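Local coordinates for protein MDM10 isoform 1 (Saccharomyces cerevisiae, PDB 7BTX) that links the endoplasmic reticulum to mitochondria as part of the ERMES tethering complex, and takes part in late assembly steps of the outer-membrane TOM translocase, at residues P3-V8 and K170-F175; S70-Y75 and L141-M146. All blocks are in the same frame, centred on the assembly; numbering follows the deposited sequence.

Interaction 1: P3-V8 and K170-F175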
loop_
_atom_site.group_PDB
_atom_site.type_symbol
_atom_site.label_atom_id
_atom_site.label_comp_id
_atom_site.label_asym_id
_atom_site.label_seq_id
_atom_site.Cartn_x
_atom_site.Cartn_y
_atom_site.Cartn_z
ATOM N N PRO D 3 8.481 3.700 -24.943
ATOM C CA PRO D 3 9.385 2.896 -24.114
ATOM C C PRO D 3 10.842 3.240 -24.373
ATOM O O PRO D 3 11.127 3.951 -25.332
ATOM C CB PRO D 3 9.070 1.465 -24.544
ATOM C CG PRO D 3 7.664 1.528 -25.023
ATOM C CD PRO D 3 7.531 2.862 -25.690
ATOM N N TYR D 4 11.752 2.749 -23.528
ATOM C CA TYR D 4 13.156 3.102 -23.692
ATOM C C TYR D 4 13.859 2.163 -24.658
ATOM O O TYR D 4 14.825 2.560 -25.317
ATOM C CB TYR D 4 13.874 3.101 -22.349
ATOM C CG TYR D 4 15.133 3.933 -22.357
ATOM C CD1 TYR D 4 15.069 5.312 -22.507
ATOM C CD2 TYR D 4 16.384 3.341 -22.234
ATOM C CE1 TYR D 4 16.215 6.083 -22.521
ATOM C CE2 TYR D 4 17.540 4.104 -22.246
ATOM C CZ TYR D 4 17.447 5.475 -22.391
ATOM O OH TYR D 4 18.583 6.249 -22.403
ATOM N N MET D 5 13.395 0.918 -24.755
ATOM C CA MET D 5 14.047 -0.055 -25.626
ATOM C C MET D 5 13.818 0.275 -27.095
ATOM O O MET D 5 14.619 -0.103 -27.954
ATOM C CB MET D 5 13.541 -1.459 -25.307
ATOM C CG MET D 5 14.490 -2.573 -25.685
ATOM S SD MET D 5 13.648 -4.118 -26.063
ATOM C CE MET D 5 13.373 -4.809 -24.444
ATOM N N ASP D 6 12.733 0.987 -27.403
ATOM C CA ASP D 6 12.426 1.317 -28.789
ATOM C C ASP D 6 13.040 2.637 -29.224
ATOM O O ASP D 6 13.031 2.945 -30.419
ATOM C CB ASP D 6 10.915 1.359 -29.004
ATOM C CG ASP D 6 10.214 0.143 -28.446
ATOM O OD1 ASP D 6 10.635 -0.989 -28.766
ATOM O OD2 ASP D 6 9.238 0.316 -27.692
ATOM N N GLN D 7 13.557 3.437 -28.291
ATOM C CA GLN D 7 14.301 4.622 -28.701
ATOM C C GLN D 7 15.802 4.397 -28.628
ATOM O O GLN D 7 16.565 5.159 -29.227
ATOM C CB GLN D 7 13.897 5.837 -27.865
ATOM C CG GLN D 7 13.821 5.605 -26.373
ATOM C CD GLN D 7 13.134 6.750 -25.649
ATOM O OE1 GLN D 7 13.031 7.854 -26.177
ATOM N NE2 GLN D 7 12.650 6.488 -24.442
ATOM N N VAL D 8 16.244 3.374 -27.894
ATOM C CA VAL D 8 17.589 2.846 -28.093
ATOM C C VAL D 8 17.688 2.207 -29.469
ATOM O O VAL D 8 18.675 2.390 -30.192
ATOM C CB VAL D 8 17.939 1.843 -26.973
ATOM C CG1 VAL D 8 19.218 1.115 -27.278
ATOM C CG2 VAL D 8 18.076 2.542 -25.650
ATOM N N LYS D 170 15.401 -9.971 -28.272
ATOM C CA LYS D 170 14.630 -9.097 -27.390
ATOM C C LYS D 170 14.020 -9.969 -26.291
ATOM O O LYS D 170 12.970 -10.578 -26.489
ATOM C CB LYS D 170 13.557 -8.345 -28.142
ATOM C CG LYS D 170 13.898 -6.923 -28.509
ATOM C CD LYS D 170 12.867 -6.379 -29.469
ATOM C CE LYS D 170 12.919 -4.872 -29.562
ATOM N NZ LYS D 170 12.055 -4.365 -30.659
ATOM N N GLY D 171 14.680 -10.006 -25.142
ATOM C CA GLY D 171 14.162 -10.721 -24.002
ATOM C C GLY D 171 13.463 -9.808 -23.020
ATOM O O GLY D 171 13.816 -8.646 -22.841
ATOM N N VAL D 172 12.433 -10.355 -22.382
ATOM C CA VAL D 172 11.691 -9.686 -21.318
ATOM C C VAL D 172 11.381 -10.744 -20.269
ATOM O O VAL D 172 10.820 -11.795 -20.590
ATOM C CB VAL D 172 10.405 -9.019 -21.843
ATOM C CG1 VAL D 172 9.424 -8.792 -20.721
ATOM C CG2 VAL D 172 10.706 -7.694 -22.509
ATOM N N SER D 173 11.751 -10.490 -19.012
ATOM C CA SER D 173 11.660 -11.490 -17.945
ATOM C C SER D 173 11.041 -10.865 -16.697
ATOM O O SER D 173 11.716 -10.173 -15.937
ATOM C CB SER D 173 13.035 -12.074 -17.658
ATOM O OG SER D 173 12.984 -12.993 -16.585
ATOM N N SER D 174 9.753 -11.120 -16.483
ATOM C CA SER D 174 9.120 -10.765 -15.221
ATOM C C SER D 174 9.203 -11.931 -14.241
ATOM O O SER D 174 9.062 -13.094 -14.627
ATOM C CB SER D 174 7.662 -10.377 -15.450
ATOM O OG SER D 174 7.563 -9.230 -16.273
ATOM N N PHE D 175 9.428 -11.623 -12.963
ATOM C CA PHE D 175 9.509 -12.664 -11.942
ATOM C C PHE D 175 8.148 -13.076 -11.402
ATOM O O PHE D 175 7.788 -14.253 -11.490
ATOM C CB PHE D 175 10.407 -12.228 -10.779
ATOM C CG PHE D 175 11.881 -12.425 -11.037
ATOM C CD1 PHE D 175 12.330 -12.961 -12.237
ATOM C CD2 PHE D 175 12.812 -12.116 -10.059
ATOM C CE1 PHE D 175 13.680 -13.148 -12.468
ATOM C CE2 PHE D 175 14.167 -12.302 -10.283
ATOM C CZ PHE D 175 14.599 -12.821 -11.488
#
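K170 NZ lies 4.1 Å from D6 OD1, so the two opposite charges are near each other but beyond a salt bridge. The two side chains cross at about a right angle. The charges are still close enough that each would probably help stabilise the other's charged form. The main contact is the thioether of M5 on the aliphatic part of K170. M5 SD is 3.7 Å from K170 CG and 3.7 Å from K170 CE. K170 CD is farther from M5 SD, at 4.2 Å. The lysine chain is extended beyond CG, and the sulfur rests against the side of the zigzag that carries CG and CE. M5 lies near the N-terminal end of helix 5-16. K170 lies on strand 165-174 of the mitochondrial beta-barrel, so the contact joins the N-terminal helix to the barrel wall. The M5 chain bends at its last torsion (chi3 -82°), which places CE beside the strand. M5 CE reaches V172 CG2 at 4.4 Å, a loose apolar touch, and G171 O at 4.2 Å. An alanine at K170 would probably leave the M5 sulfur without its methylene support on this side and D6 without its nearby positive charge. M156 of the adjacent strand touches both M5 and K170, while T183 and Y185 of strand 179-189 touch K170. V172 also packs against an acidic side chain of another protein's chain. Within the N-terminal segment, V8 N bonds Y4 O at 3.1 Å.

Interaction 2: S70-Y75 and L141-M146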
loop_
_atom_site.group_PDB
_atom_site.type_symbol
_atom_site.label_atom_id
_atom_site.label_comp_id
_atom_site.label_asym_id
_atom_site.label_seq_id
_atom_site.Cartn_x
_atom_site.Cartn_y
_atom_site.Cartn_z
ATOM N N SER D 70 15.169 2.110 -12.197
ATOM C CA SER D 70 15.694 1.170 -13.171
ATOM C C SER D 70 17.185 1.402 -13.351
ATOM O O SER D 70 17.664 2.530 -13.252
ATOM C CB SER D 70 14.976 1.301 -14.514
ATOM O OG SER D 70 15.548 2.328 -15.294
ATOM N N LEU D 71 17.909 0.318 -13.611
ATOM C CA LEU D 71 19.327 0.364 -13.944
ATOM C C LEU D 71 19.494 -0.195 -15.343
ATOM O O LEU D 71 19.252 -1.381 -15.569
ATOM C CB LEU D 71 20.164 -0.446 -12.957
ATOM C CG LEU D 71 21.684 -0.371 -13.012
ATOM C CD1 LEU D 71 22.139 0.931 -12.474
ATOM C CD2 LEU D 71 22.264 -1.485 -12.190
ATOM N N SER D 72 19.917 0.646 -16.272
ATOM C CA SER D 72 20.109 0.246 -17.652
ATOM C C SER D 72 21.586 0.031 -17.925
ATOM O O SER D 72 22.441 0.694 -17.344
ATOM C CB SER D 72 19.560 1.301 -18.608
ATOM O OG SER D 72 18.173 1.482 -18.414
ATOM N N TYR D 73 21.882 -0.918 -18.801
ATOM C CA TYR D 73 23.216 -1.091 -19.354
ATOM C C TYR D 73 23.089 -0.901 -20.853
ATOM O O TYR D 73 22.129 -1.386 -21.450
ATOM C CB TYR D 73 23.787 -2.472 -19.023
ATOM C CG TYR D 73 25.131 -2.733 -19.650
ATOM C CD1 TYR D 73 26.278 -2.185 -19.113
ATOM C CD2 TYR D 73 25.252 -3.524 -20.783
ATOM C CE1 TYR D 73 27.502 -2.406 -19.683
ATOM C CE2 TYR D 73 26.478 -3.748 -21.361
ATOM C CZ TYR D 73 27.597 -3.186 -20.804
ATOM O OH TYR D 73 28.829 -3.404 -21.365
ATOM N N LEU D 74 24.028 -0.188 -21.460
ATOM C CA LEU D 74 23.983 0.055 -22.897
ATOM C C LEU D 74 25.398 0.211 -23.428
ATOM O O LEU D 74 26.078 1.192 -23.119
ATOM C CB LEU D 74 23.139 1.285 -23.225
ATOM C CG LEU D 74 23.220 1.831 -24.649
ATOM C CD1 LEU D 74 22.570 0.884 -25.620
ATOM C CD2 LEU D 74 22.564 3.179 -24.721
ATOM N N TYR D 75 25.833 -0.752 -24.230
ATOM C CA TYR D 75 27.115 -0.704 -24.914
ATOM C C TYR D 75 26.860 -0.934 -26.394
ATOM O O TYR D 75 26.038 -1.778 -26.754
ATOM C CB TYR D 75 28.071 -1.757 -24.356
ATOM C CG TYR D 75 29.275 -1.992 -25.224
ATOM C CD1 TYR D 75 30.242 -1.012 -25.378
ATOM C CD2 TYR D 75 29.441 -3.189 -25.901
ATOM C CE1 TYR D 75 31.341 -1.216 -26.178
ATOM C CE2 TYR D 75 30.537 -3.403 -26.706
ATOM C CZ TYR D 75 31.483 -2.413 -26.839
ATOM O OH TYR D 75 32.579 -2.625 -27.639
ATOM N N LEU D 141 24.884 -3.778 -30.791
ATOM C CA LEU D 141 24.320 -3.071 -29.651
ATOM C C LEU D 141 23.970 -4.090 -28.590
ATOM O O LEU D 141 23.351 -5.110 -28.892
ATOM C CB LEU D 141 23.089 -2.249 -30.043
ATOM C CG LEU D 141 22.426 -1.388 -28.967
ATOM C CD1 LEU D 141 21.994 -0.104 -29.560
ATOM C CD2 LEU D 141 21.196 -2.056 -28.397
ATOM N N TYR D 142 24.366 -3.814 -27.358
ATOM C CA TYR D 142 23.978 -4.612 -26.212
ATOM C C TYR D 142 23.260 -3.720 -25.217
ATOM O O TYR D 142 23.754 -2.657 -24.843
ATOM C CB TYR D 142 25.190 -5.269 -25.560
ATOM C CG TYR D 142 25.927 -6.195 -26.487
ATOM C CD1 TYR D 142 26.988 -5.740 -27.255
ATOM C CD2 TYR D 142 25.551 -7.520 -26.604
ATOM C CE1 TYR D 142 27.651 -6.580 -28.110
ATOM C CE2 TYR D 142 26.213 -8.367 -27.452
ATOM C CZ TYR D 142 27.258 -7.892 -28.201
ATOM O OH TYR D 142 27.917 -8.742 -29.049
ATOM N N TYR D 143 22.077 -4.153 -24.807
ATOM C CA TYR D 143 21.250 -3.343 -23.926
ATOM C C TYR D 143 20.592 -4.271 -22.928
ATOM O O TYR D 143 20.107 -5.335 -23.309
ATOM C CB TYR D 143 20.205 -2.562 -24.717
ATOM C CG TYR D 143 19.127 -1.927 -23.874
ATOM C CD1 TYR D 143 19.366 -0.748 -23.184
ATOM C CD2 TYR D 143 17.865 -2.496 -23.783
ATOM C CE1 TYR D 143 18.388 -0.166 -22.418
ATOM C CE2 TYR D 143 16.889 -1.926 -23.015
ATOM C CZ TYR D 143 17.154 -0.761 -22.341
ATOM O OH TYR D 143 16.166 -0.194 -21.585
ATOM N N GLY D 144 20.585 -3.878 -21.660
ATOM C CA GLY D 144 19.860 -4.604 -20.646
ATOM C C GLY D 144 19.360 -3.633 -19.599
ATOM O O GLY D 144 19.915 -2.558 -19.412
ATOM N N ARG D 145 18.295 -4.029 -18.917
ATOM C CA ARG D 145 17.699 -3.154 -17.923
ATOM C C ARG D 145 16.947 -3.970 -16.887
ATOM O O ARG D 145 16.157 -4.843 -17.239
ATOM C CB ARG D 145 16.755 -2.158 -18.583
ATOM C CG ARG D 145 16.058 -1.257 -17.619
ATOM C CD ARG D 145 15.018 -0.467 -18.320
ATOM N NE ARG D 145 15.462 0.883 -18.602
ATOM C CZ ARG D 145 14.643 1.863 -18.950
ATOM N NH1 ARG D 145 13.347 1.633 -19.048
ATOM N NH2 ARG D 145 15.120 3.069 -19.190
ATOM N N MET D 146 17.194 -3.686 -15.610
ATOM C CA MET D 146 16.395 -4.244 -14.527
ATOM C C MET D 146 15.571 -3.128 -13.906
ATOM O O MET D 146 16.055 -2.006 -13.757
ATOM C CB MET D 146 17.255 -4.954 -13.473
ATOM C CG MET D 146 18.228 -4.104 -12.692
ATOM S SD MET D 146 19.091 -5.029 -11.412
ATOM C CE MET D 146 20.274 -5.953 -12.379
#
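R145 and S72 make a side-chain bond across two neighbouring antiparallel strands of the beta-barrel wall. R145 NE donates to S72 OG at 2.8 Å. The bond is almost straight (179° at the hydrogen), and the oxygen lies in the guanidinium plane. The arginine chain bends at chi3 (-101°), which sets NE toward the serine. S70 OG stands over one face of the guanidinium, and Y143 OH over the opposite face, both toward the rim. A ladder of six backbone hydrogen bonds fixes this register, made by the pairs L71-M146, Y73-G144 and Y75-Y142. Between them, S72-R145 and L74-Y143 are non-hydrogen-bonded pairs. Their side chains share one face of the sheet, where L74 CD1 also meets L141 CG at 4.0 Å. On the other face the side chains of Y75 and Y142 lie side by side, pointing the same way, with Y142 CD1 at the edge of the Y75 ring, 3.8 Å from Y75 CD2. L71 and M146, on this face too, touch another protein's chain. Helix 5-16 partly covers the face of L74 and Y143: V8 touches L74, and M5 touches Y143. In the next shell, E154 OE2 bonds Y143 OH, and Y147 OH bonds R145 NH1.

The chain begins with P3-V8, at the start of the helix 5-16. It then runs through the first barrel strands, and S70-Y75 is the first segment of interaction 2. After a long, partly unmodelled connection, L141-M146 returns beside it and closes that loop. Strand 152-162 follows, and then K170-F175 closes the wider loop of interaction 1. Interaction 2 is therefore the inner loop and interaction 1 the outer one. Their centres are about 9 Å apart, and both involve the same sheet. The N-terminal segment bridges them: Y4 packs on R145 and Y143.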